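Local coordinates for ribosome biogenesis Nep1 RNA methyltransferase (Archaeoglobus fulgidus, PDB 3O7B), which probably methylates N1 of a pseudouridine in 16S ribosomal RNA during small-subunit biogenesis, using S-adenosyl-L-methionine as methyl donor and working as a homodimer, at residues Leu78-Arg81 / Glu82-Arg86; Asn130-Val133 / Gly134-Lys138. One frame throughout, in Å; residues are numbered along the deposited sequence.

Contact 1. Residues Leu78-Arg81 / Glu82-Arg86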
# COMPACT_ATOMS: atom_id res chain seq x y z
N LEU A 78 17.66 3.76 20.80
CA LEU A 78 16.36 3.17 21.14
C LEU A 78 16.42 1.65 21.32
O LEU A 78 17.15 0.97 20.60
CB LEU A 78 15.32 3.51 20.06
CG LEU A 78 14.90 4.96 19.88
CD1 LEU A 78 13.79 4.99 18.82
CD2 LEU A 78 14.40 5.59 21.17
N GLU A 79 15.65 1.13 22.28
CA GLU A 79 15.46 -0.32 22.42
C GLU A 79 14.57 -0.86 21.30
O GLU A 79 13.76 -0.11 20.74
CB GLU A 79 14.85 -0.66 23.79
CG GLU A 79 15.71 -0.25 24.98
CD GLU A 79 17.04 -0.99 25.05
OE1 GLU A 79 17.06 -2.23 24.81
OE2 GLU A 79 18.07 -0.34 25.36
N PHE A 80 14.71 -2.15 21.00
CA PHE A 80 14.01 -2.82 19.89
C PHE A 80 13.90 -1.94 18.63
O PHE A 80 12.84 -1.88 17.98
CB PHE A 80 12.66 -3.44 20.32
CG PHE A 80 11.70 -2.48 21.01
CD1 PHE A 80 10.72 -1.79 20.29
CD2 PHE A 80 11.73 -2.33 22.40
CE1 PHE A 80 9.82 -0.92 20.93
CE2 PHE A 80 10.84 -1.46 23.05
CZ PHE A 80 9.89 -0.75 22.31
N ARG A 81 15.00 -1.29 18.29
CA ARG A 81 14.99 -0.27 17.26
C ARG A 81 14.59 -0.83 15.90
O ARG A 81 13.96 -0.13 15.09
CB ARG A 81 16.33 0.48 17.17
CG ARG A 81 16.32 1.68 16.19
CD ARG A 81 17.00 1.26 14.91
NE ARG A 81 16.98 2.25 13.83
CZ ARG A 81 16.06 2.30 12.86
NH1 ARG A 81 15.02 1.46 12.86
NH2 ARG A 81 16.18 3.20 11.90
N GLU A 82 14.92 -2.10 15.65
CA GLU A 82 14.60 -2.73 14.37
C GLU A 82 13.09 -2.75 14.09
O GLU A 82 12.68 -2.82 12.93
CB GLU A 82 15.22 -4.14 14.27
CG GLU A 82 14.56 -5.22 15.13
CD GLU A 82 14.98 -5.18 16.59
OE1 GLU A 82 15.88 -4.38 16.96
OE2 GLU A 82 14.41 -5.97 17.38
N LYS A 83 12.27 -2.67 15.14
CA LYS A 83 10.81 -2.67 14.97
C LYS A 83 10.20 -1.29 14.75
O LYS A 83 9.02 -1.19 14.42
CB LYS A 83 10.13 -3.28 16.21
CG LYS A 83 10.38 -4.77 16.36
CD LYS A 83 9.53 -5.33 17.49
CE LYS A 83 9.57 -6.84 17.48
NZ LYS A 83 8.78 -7.42 18.61
N ARG A 84 11.00 -0.24 14.94
CA ARG A 84 10.45 1.10 15.16
C ARG A 84 10.57 2.03 13.97
O ARG A 84 11.41 1.83 13.09
CB ARG A 84 11.11 1.72 16.40
CG ARG A 84 10.91 0.87 17.62
CD ARG A 84 11.68 1.40 18.81
NE ARG A 84 10.87 2.33 19.58
CZ ARG A 84 11.10 2.66 20.84
NH1 ARG A 84 12.14 2.12 21.49
NH2 ARG A 84 10.30 3.50 21.47
N GLY A 85 9.71 3.04 13.96
CA GLY A 85 9.74 4.11 12.96
C GLY A 85 9.23 3.74 11.59
O GLY A 85 9.62 4.37 10.60
N ARG A 86 8.31 2.78 11.53
CA ARG A 86 7.77 2.32 10.22
C ARG A 86 6.24 2.35 10.10
O ARG A 86 5.62 1.31 9.88
CB ARG A 86 8.35 0.96 9.86
CG ARG A 86 9.88 0.98 9.68
CD ARG A 86 10.32 1.74 8.40
NE ARG A 86 9.65 1.17 7.23
CZ ARG A 86 10.01 0.05 6.62
NH1 ARG A 86 11.08 -0.63 7.02
NH2 ARG A 86 9.30 -0.39 5.59
O HOH W 1 13.92 2.91 24.19
O HOH W 2 12.62 -0.19 11.75
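The guanidinium of R84 lies flat on the ring of F80, planes 11° apart and centres 4.4 Å from each other, an offset guanidinium-on-ring stack in which NH1 sits over the ring toward its rim. CD1 of L78 meets the other face of the same guanidinium, 4.0 Å from R84 NE, which leaves the group sandwiched between an aromatic and an aliphatic side chain. At its edge, and in its plane, R84 NH1 donates to E79 O at 2.9 Å. The R84 chain turns at CD (chi3 90°), and this bend brings the guanidinium back between L78 and F80. NH2 forms a salt bridge with E38, so face, edge and far end are all held and rotation of the group should be restricted.

Beneath the stack the backbone is wound tightly: K83 N donates to F80 O at 3.0 Å, and R84 N to R81 O at the same distance. One water receives a weak bond from R81 NH1 and donates to E82 O and, at 2.7 Å, to R84 O; the charge of R81 is met chiefly by D68. K83 reaches away to E34 and to the rings of F196 and F202. The whole is a short 3-10 turn in the loop before helix 87-98, leading into R86, the predicted rRNA-contacting residue of this SPOUT-type methyltransferase.

Contact 2. Residues Asn130-Val133 / Gly134-Lys138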
# COMPACT_ATOMS: atom_id res chain seq x y z
N ASN A 130 1.84 10.97 3.76
CA ASN A 130 2.11 12.14 4.60
C ASN A 130 0.83 12.61 5.29
O ASN A 130 0.88 13.00 6.46
CB ASN A 130 2.78 13.27 3.81
CG ASN A 130 4.11 12.82 3.22
OD1 ASN A 130 4.33 12.88 2.00
ND2 ASN A 130 4.99 12.35 4.08
N ARG A 131 -0.29 12.51 4.59
CA ARG A 131 -1.59 12.84 5.17
C ARG A 131 -1.97 11.80 6.24
O ARG A 131 -2.54 12.16 7.27
CB ARG A 131 -2.64 12.95 4.07
CG ARG A 131 -2.37 14.10 3.08
CD ARG A 131 -3.38 15.21 3.25
NE ARG A 131 -3.21 16.37 2.37
CZ ARG A 131 -3.71 16.51 1.14
NH1 ARG A 131 -4.39 15.54 0.54
NH2 ARG A 131 -3.52 17.65 0.49
N PHE A 132 -1.64 10.53 6.00
CA PHE A 132 -1.86 9.52 7.03
C PHE A 132 -1.06 9.82 8.30
O PHE A 132 -1.60 9.72 9.42
CB PHE A 132 -1.50 8.14 6.48
CG PHE A 132 -1.60 7.03 7.51
CD1 PHE A 132 -2.83 6.54 7.92
CD2 PHE A 132 -0.44 6.50 8.05
CE1 PHE A 132 -2.91 5.51 8.90
CE2 PHE A 132 -0.51 5.48 9.00
CZ PHE A 132 -1.74 4.99 9.41
N VAL A 133 0.20 10.17 8.13
CA VAL A 133 1.05 10.50 9.27
C VAL A 133 0.43 11.65 10.06
O VAL A 133 0.36 11.60 11.29
CB VAL A 133 2.48 10.82 8.82
CG1 VAL A 133 3.28 11.52 9.95
CG2 VAL A 133 3.17 9.54 8.36
N GLY A 134 -0.06 12.68 9.38
CA GLY A 134 -0.68 13.80 10.07
C GLY A 134 -1.92 13.39 10.83
O GLY A 134 -2.17 13.86 11.95
N LEU A 135 -2.70 12.49 10.25
CA LEU A 135 -3.91 12.00 10.92
C LEU A 135 -3.55 11.17 12.16
O LEU A 135 -4.18 11.30 13.21
CB LEU A 135 -4.77 11.19 9.95
CG LEU A 135 -6.10 10.70 10.53
CD1 LEU A 135 -7.04 11.87 10.82
CD2 LEU A 135 -6.75 9.74 9.57
N MET A 136 -2.51 10.36 12.06
CA MET A 136 -2.04 9.60 13.22
C MET A 136 -1.52 10.51 14.32
O MET A 136 -1.79 10.27 15.50
CB MET A 136 -0.97 8.59 12.82
CG MET A 136 -1.48 7.46 11.94
SD MET A 136 -2.79 6.46 12.68
CE MET A 136 -4.25 7.27 12.02
N GLU A 137 -0.80 11.57 13.95
CA GLU A 137 -0.37 12.57 14.94
C GLU A 137 -1.57 13.19 15.65
O GLU A 137 -1.57 13.34 16.90
CB GLU A 137 0.51 13.63 14.29
CG GLU A 137 1.86 13.04 13.89
CD GLU A 137 2.70 13.92 12.98
OE1 GLU A 137 2.19 14.96 12.52
OE2 GLU A 137 3.87 13.57 12.72
N LYS A 138 -2.60 13.53 14.89
CA LYS A 138 -3.81 14.09 15.48
C LYS A 138 -4.49 13.07 16.40
O LYS A 138 -4.96 13.41 17.49
CB LYS A 138 -4.77 14.54 14.38
CG LYS A 138 -6.03 15.21 14.91
CD LYS A 138 -6.95 15.62 13.78
CE LYS A 138 -8.11 16.44 14.34
NZ LYS A 138 -8.95 16.96 13.23
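M136, one helical turn after F132, lays its CG methylene over one face of the F132 ring: CG is 3.8 Å from the ring centroid and 21° off the ring normal, a CH-pi contact displaced toward the rim, with F132 CZ its nearest ring atom at 3.5 Å. The thioether continues past that rim. SD stands 4.4 Å from the centroid in an oblique Met-aromatic approach, and CE curls back to within 3.8 Å of F132 CE1. F132 has CG anti to the backbone N (chi1 175°), which swings the ring along the helix toward M136, while M136 bends at chi2 (-59°) and again at chi3, bringing SD and then CE against the ring. With an alanine in place of F132, the M136 thioether would probably lose the surface it folds on and be freer to turn, and H91 would be left without its stacking partner.

V133 and E137 form a second i to i+4 pair on the helix. The CG1 methyl of V133 lies 3.5 Å from E137 OE2, alongside the carboxylate rather than bonded to it. The E137 carboxylate is buried but well satisfied, with OE1 in salt bridges to R57 and K59 and OE2 accepting from the backbone N of L65.

The backbone beneath carries the regular alpha-helical ladder, for instance M136 N to F132 O at 2.9 Å and E137 N to V133 O at 2.9 Å. All of this belongs to helix 129-142. Its F132 side stacks on H91 of helix 87-98, its V133 side packs on L65, and L135 touches I145 of strand 144-147, while N130 bonds N130 of the second subunit, placing the start of the helix at the dimer interface.

Contacts 1 and 2 follow one another along the chain, their centres 19 Å apart and their nearest atoms about 7 Å apart without touching. Helix 87-98 relates them: contact 1 is the turn that leads into it, and contact 2 packs against it through H91. R86, the predicted rRNA-contacting residue, ends contact 1 and is salt-bridged to D88, whose side chain is about 7 Å from that of F132, while the R86 side chain is about 10 Å from that of F132. Contact 1 is also near the cofactor pocket, with the K83 side chain about 7 Å from bound S-adenosylhomocysteine. Both contacts reach the second subunit, R86 packing on its R127 and R131 on its S69.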